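Local coordinates for protein xylan esterase 1 (Thermoanaerobacterium sp. 'JW/SL YS485', PDB 3FCY) that probably removes acetyl groups from xylan and related esters, as an alpha/beta hydrolase of carbohydrate esterase family 7, at residues 52-57 against 280-285; 308-311 against 316-319. All blocks are in the same frame, centred on the assembly; numbering follows the deposited sequence.

Overall arrangement
The two contacts follow one another along the chain of this alpha/beta hydrolase, contact 1 closing before contact 2 opens, and their centres lie about 17 Å apart. Contact 1 ties helix 50-62 to the short helix 279-282 ahead of strand 289-295; contact 2 packs helix 303-310 on strand 317-322, an outermost strand of the sheet within the chain. They meet where Lys280 and Ala283 pack on Ala308 and Ala309, with Ala283 CB 3.7 Å from Ala309 O. Contact 1 is away from the catalytic and calcium sites. In contact 2 the side chain of Ile319 is about 11 Å from that of Asp298, the predicted charge-relay aspartate, and that of Asp318 about 14 Å from the bound calcium.

Contact 1: residues 52-57 against 280-285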
loop_
_atom_site.group_PDB
_atom_site.type_symbol
_atom_site.label_atom_id
_atom_site.label_comp_id
_atom_site.label_asym_id
_atom_site.label_seq_id
_atom_site.Cartn_x
_atom_site.Cartn_y
_atom_site.Cartn_z
ATOM N N GLU A 52 46.390 -0.121 -2.033
ATOM C CA GLU A 52 47.168 0.209 -0.845
ATOM C C GLU A 52 46.279 0.143 0.392
ATOM O O GLU A 52 46.678 -0.374 1.435
ATOM C CB GLU A 52 47.768 1.613 -0.961
ATOM C CG GLU A 52 48.702 1.802 -2.145
ATOM C CD GLU A 52 48.007 2.392 -3.358
ATOM O OE1 GLU A 52 47.087 1.744 -3.909
ATOM O OE2 GLU A 52 48.387 3.516 -3.760
ATOM N N TYR A 53 45.068 0.678 0.264
ATOM C CA TYR A 53 44.097 0.690 1.357
ATOM C C TYR A 53 43.884 -0.715 1.903
ATOM O O TYR A 53 43.979 -0.949 3.109
ATOM C CB TYR A 53 42.765 1.247 0.850
ATOM C CG TYR A 53 41.621 1.184 1.842
ATOM C CD1 TYR A 53 41.427 2.198 2.785
ATOM C CD2 TYR A 53 40.700 0.137 1.801
ATOM C CE1 TYR A 53 40.331 2.172 3.659
ATOM C CE2 TYR A 53 39.604 0.099 2.671
ATOM C CZ TYR A 53 39.423 1.119 3.591
ATOM O OH TYR A 53 38.323 1.103 4.417
ATOM N N TRP A 54 43.600 -1.651 1.004
ATOM C CA TRP A 54 43.360 -3.031 1.401
ATOM C C TRP A 54 44.596 -3.811 1.835
ATOM O O TRP A 54 44.501 -4.680 2.706
ATOM C CB TRP A 54 42.605 -3.771 0.292
ATOM C CG TRP A 54 41.155 -3.450 0.337
ATOM C CD1 TRP A 54 40.451 -2.677 -0.540
ATOM C CD2 TRP A 54 40.239 -3.818 1.377
ATOM N NE1 TRP A 54 39.149 -2.538 -0.108
ATOM C CE2 TRP A 54 38.994 -3.228 1.066
ATOM C CE3 TRP A 54 40.354 -4.585 2.545
ATOM C CZ2 TRP A 54 37.866 -3.381 1.883
ATOM C CZ3 TRP A 54 39.229 -4.737 3.362
ATOM C CH2 TRP A 54 38.002 -4.136 3.023
ATOM N N ASN A 55 45.754 -3.515 1.247
ATOM C CA ASN A 55 46.969 -4.211 1.665
ATOM C C ASN A 55 47.256 -3.808 3.105
ATOM O O ASN A 55 47.730 -4.608 3.908
ATOM C CB ASN A 55 48.157 -3.840 0.774
ATOM C CG ASN A 55 48.046 -4.434 -0.611
ATOM O OD1 ASN A 55 47.536 -5.544 -0.779
ATOM N ND2 ASN A 55 48.535 -3.707 -1.613
ATOM N N ARG A 56 46.950 -2.553 3.419
ATOM C CA ARG A 56 47.140 -2.010 4.759
ATOM C C ARG A 56 46.182 -2.710 5.725
ATOM O O ARG A 56 46.573 -3.123 6.820
ATOM C CB ARG A 56 46.848 -0.511 4.737
ATOM C CG ARG A 56 46.990 0.213 6.065
ATOM C CD ARG A 56 46.340 1.586 5.946
ATOM N NE ARG A 56 46.737 2.239 4.702
ATOM C CZ ARG A 56 45.966 3.069 4.011
ATOM N NH1 ARG A 56 44.745 3.356 4.440
ATOM N NH2 ARG A 56 46.409 3.598 2.879
ATOM N N ALA A 57 44.925 -2.841 5.305
ATOM C CA ALA A 57 43.894 -3.486 6.118
ATOM C C ALA A 57 44.271 -4.928 6.433
ATOM O O ALA A 57 44.142 -5.377 7.570
ATOM C CB ALA A 57 42.551 -3.444 5.388
ATOM N N LYS A 280 32.396 -4.952 -6.103
ATOM C CA LYS A 280 32.705 -5.041 -7.523
ATOM C C LYS A 280 34.160 -4.627 -7.738
ATOM O O LYS A 280 34.762 -4.979 -8.751
ATOM C CB LYS A 280 31.777 -4.143 -8.351
ATOM C CG LYS A 280 32.340 -2.763 -8.644
ATOM C CD LYS A 280 31.391 -1.943 -9.494
ATOM C CE LYS A 280 32.045 -0.644 -9.932
ATOM N NZ LYS A 280 32.624 0.102 -8.779
ATOM N N ASN A 281 34.723 -3.881 -6.786
ATOM C CA ASN A 281 36.113 -3.437 -6.898
ATOM C C ASN A 281 37.082 -4.501 -6.383
ATOM O O ASN A 281 38.219 -4.595 -6.847
ATOM C CB ASN A 281 36.344 -2.128 -6.130
ATOM C CG ASN A 281 35.651 -0.930 -6.774
ATOM O OD1 ASN A 281 35.443 -0.892 -7.985
ATOM N ND2 ASN A 281 35.312 0.064 -5.961
ATOM N N LEU A 282 36.632 -5.298 -5.421
ATOM C CA LEU A 282 37.455 -6.364 -4.857
ATOM C C LEU A 282 37.396 -7.608 -5.743
ATOM O O LEU A 282 38.311 -8.429 -5.744
ATOM C CB LEU A 282 36.954 -6.731 -3.454
ATOM C CG LEU A 282 37.256 -5.787 -2.290
ATOM C CD1 LEU A 282 36.508 -6.238 -1.038
ATOM C CD2 LEU A 282 38.760 -5.777 -2.039
ATOM N N ALA A 283 36.307 -7.729 -6.494
ATOM C CA ALA A 283 36.062 -8.873 -7.363
ATOM C C ALA A 283 37.240 -9.359 -8.203
ATOM O O ALA A 283 37.392 -10.563 -8.413
ATOM C CB ALA A 283 34.875 -8.578 -8.269
ATOM N N LYS A 284 38.076 -8.441 -8.677
ATOM C CA LYS A 284 39.209 -8.825 -9.515
ATOM C C LYS A 284 40.254 -9.684 -8.805
ATOM O O LYS A 284 41.076 -10.323 -9.459
ATOM C CB LYS A 284 39.886 -7.578 -10.095
ATOM C CG LYS A 284 40.664 -6.762 -9.081
ATOM C CD LYS A 284 41.275 -5.530 -9.721
ATOM C CE LYS A 284 42.061 -4.715 -8.702
ATOM N NZ LYS A 284 41.203 -4.285 -7.558
ATOM N N ARG A 285 40.216 -9.710 -7.477
ATOM C CA ARG A 285 41.185 -10.481 -6.698
ATOM C C ARG A 285 40.826 -11.942 -6.485
ATOM O O ARG A 285 41.690 -12.756 -6.152
ATOM C CB ARG A 285 41.387 -9.847 -5.325
ATOM C CG ARG A 285 41.893 -8.427 -5.361
ATOM C CD ARG A 285 42.224 -7.963 -3.963
ATOM N NE ARG A 285 42.913 -6.683 -3.983
ATOM C CZ ARG A 285 43.747 -6.274 -3.036
ATOM N NH1 ARG A 285 43.992 -7.048 -1.987
ATOM N NH2 ARG A 285 44.343 -5.096 -3.150
#
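Leu282 sets one methyl over the indole of Trp54, joining helix 50-62 of this alpha/beta hydrolase to the short helix 279-282 that precedes strand 289-295. The two side chains cross at about a right angle, and the methyl meets the pyrrole part of the indole: CD2 of Leu282 lies 3.8 Å from the five-ring centroid of Trp54, 11° off the normal, a CH-pi contact. CE2 of Tyr53 approaches the opposite face toward its rim, so the indole is touched from both sides. With chi1 at -80°, CG of Trp54 lies beside its backbone N and the ring reaches across toward Leu282, and NE1 donates to the carbonyl of Tyr276, just ahead of helix 279-282. Replacing Trp54 by an alanine would take away NE1 and the ring, and would probably leave the Tyr276 carbonyl without its donor and the leucine methyl without the face it rests on.

Arg285, extended from CG to NE, brings its guanidinium toward Asn55, its plane turned 36° from the amide. The pair only approaches; the charge is met by a salt bridge from NH2 to Asp51. That same NH2 of Arg285 stops 4.1 Å from CB of Trp54.

Contact 2: residues 308-311 against 316-319; sequences AAYN and KKDI
Tyr310 is clasped between Lys317 and Ile319, two residues of strand 317-322 that turn the same way toward the helix, in the closing half of the beta-alpha-beta unit formed by strand 289-295, helix 303-310 and strand 317-322. The van der Waals and CH-pi packing uses both faces of the phenol ring. Over one, CB of Ile319 stands 3.8 Å from the ring centroid of Tyr310, while its CG2 methyl reaches toward CZ and CE2 and CD1 lies near the root of the ring. Over the opposite face runs the lysine's aliphatic chain, with CD of Lys317 at 4.0 Å from the same centroid of Tyr310. The strand backbone meets the ring's end in a plain close contact, Tyr310 OH coming within 3.4 Å of Asp318 CA. The ring is put into this slot by a CG anti to the backbone N, chi1 178°.

The polar interactions gather on the ammonium group. Lys317 is extended beyond CG, which carries NZ over the ring in a cation-pi contact, 4.6 Å from the Tyr310 centroid and 15° off the normal. NZ of Lys317 also donates to Tyr310 O at 2.8 Å, tilted 25° from the carbonyl plane, and to the carbonyl of Ile313 in the intervening loop. A water accepts from NZ of Lys317 at 2.6 Å and donates to OD1 of Asn311, whose ND2 binds the carbonyl of Tyr40.

Two carbonyls, a water and an aromatic face thus share one lysine, an arrangement likely to stabilise its positive charge and to hold Tyr310 against strand 317-322.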
loop_
_atom_site.group_PDB
_atom_site.type_symbol
_atom_site.label_atom_id
_atom_site.label_comp_id
_atom_site.label_asym_id
_atom_site.label_seq_id
_atom_site.Cartn_x
_atom_site.Cartn_y
_atom_site.Cartn_z
ATOM N N ALA A 308 27.651 -6.162 -12.411
ATOM C CA ALA A 308 28.869 -5.368 -12.309
ATOM C C ALA A 308 29.911 -6.156 -11.514
ATOM O O ALA A 308 31.088 -6.190 -11.873
ATOM C CB ALA A 308 28.577 -4.038 -11.620
ATOM N N ALA A 309 29.477 -6.791 -10.430
ATOM C CA ALA A 309 30.391 -7.576 -9.611
ATOM C C ALA A 309 30.821 -8.800 -10.408
ATOM O O ALA A 309 32.001 -9.123 -10.474
ATOM C CB ALA A 309 29.711 -8.008 -8.319
ATOM N N TYR A 310 29.849 -9.471 -11.017
ATOM C CA TYR A 310 30.117 -10.660 -11.820
ATOM C C TYR A 310 31.111 -10.377 -12.952
ATOM O O TYR A 310 32.044 -11.147 -13.178
ATOM C CB TYR A 310 28.811 -11.184 -12.425
ATOM C CG TYR A 310 28.988 -12.396 -13.312
ATOM C CD1 TYR A 310 29.242 -13.654 -12.763
ATOM C CD2 TYR A 310 28.919 -12.282 -14.700
ATOM C CE1 TYR A 310 29.421 -14.773 -13.576
ATOM C CE2 TYR A 310 29.098 -13.394 -15.524
ATOM C CZ TYR A 310 29.347 -14.633 -14.955
ATOM O OH TYR A 310 29.510 -15.733 -15.763
ATOM N N ASN A 311 30.910 -9.266 -13.655
ATOM C CA ASN A 311 31.776 -8.919 -14.775
ATOM C C ASN A 311 33.170 -8.431 -14.408
ATOM O O ASN A 311 33.997 -8.197 -15.287
ATOM C CB ASN A 311 31.082 -7.904 -15.689
ATOM C CG ASN A 311 29.931 -8.520 -16.462
ATOM O OD1 ASN A 311 30.012 -9.673 -16.896
ATOM N ND2 ASN A 311 28.858 -7.758 -16.650
ATOM N N LYS A 316 37.281 -18.567 -12.947
ATOM C CA LYS A 316 36.224 -19.349 -13.580
ATOM C C LYS A 316 34.910 -18.935 -12.924
ATOM O O LYS A 316 34.799 -18.929 -11.697
ATOM C CB LYS A 316 36.498 -20.846 -13.384
ATOM C CG LYS A 316 35.565 -21.783 -14.142
ATOM C CD LYS A 316 34.347 -22.157 -13.319
ATOM C CE LYS A 316 33.536 -23.250 -14.008
ATOM N NZ LYS A 316 32.461 -23.790 -13.124
ATOM N N LYS A 317 33.918 -18.588 -13.739
ATOM C CA LYS A 317 32.638 -18.129 -13.206
ATOM C C LYS A 317 31.431 -18.450 -14.082
ATOM O O LYS A 317 31.556 -18.716 -15.281
ATOM C CB LYS A 317 32.697 -16.616 -13.003
ATOM C CG LYS A 317 32.803 -15.863 -14.327
ATOM C CD LYS A 317 33.071 -14.380 -14.143
ATOM C CE LYS A 317 33.083 -13.667 -15.487
ATOM N NZ LYS A 317 33.380 -12.215 -15.354
ATOM N N ASP A 318 30.256 -18.397 -13.459
ATOM C CA ASP A 318 28.985 -18.643 -14.126
ATOM C C ASP A 318 27.891 -17.939 -13.324
ATOM O O ASP A 318 27.996 -17.805 -12.099
ATOM C CB ASP A 318 28.694 -20.148 -14.199
ATOM C CG ASP A 318 29.606 -20.877 -15.183
ATOM O OD1 ASP A 318 29.482 -20.625 -16.404
ATOM O OD2 ASP A 318 30.447 -21.695 -14.740
ATOM N N ILE A 319 26.851 -17.480 -14.014
ATOM C CA ILE A 319 25.751 -16.802 -13.347
ATOM C C ILE A 319 24.405 -17.339 -13.844
ATOM O O ILE A 319 24.179 -17.489 -15.049
ATOM C CB ILE A 319 25.844 -15.259 -13.553
ATOM C CG1 ILE A 319 24.869 -14.543 -12.612
ATOM C CG2 ILE A 319 25.547 -14.893 -15.000
ATOM C CD1 ILE A 319 25.052 -13.046 -12.572
HETATM O O HOH W 1 32.616 -11.069 -17.570
#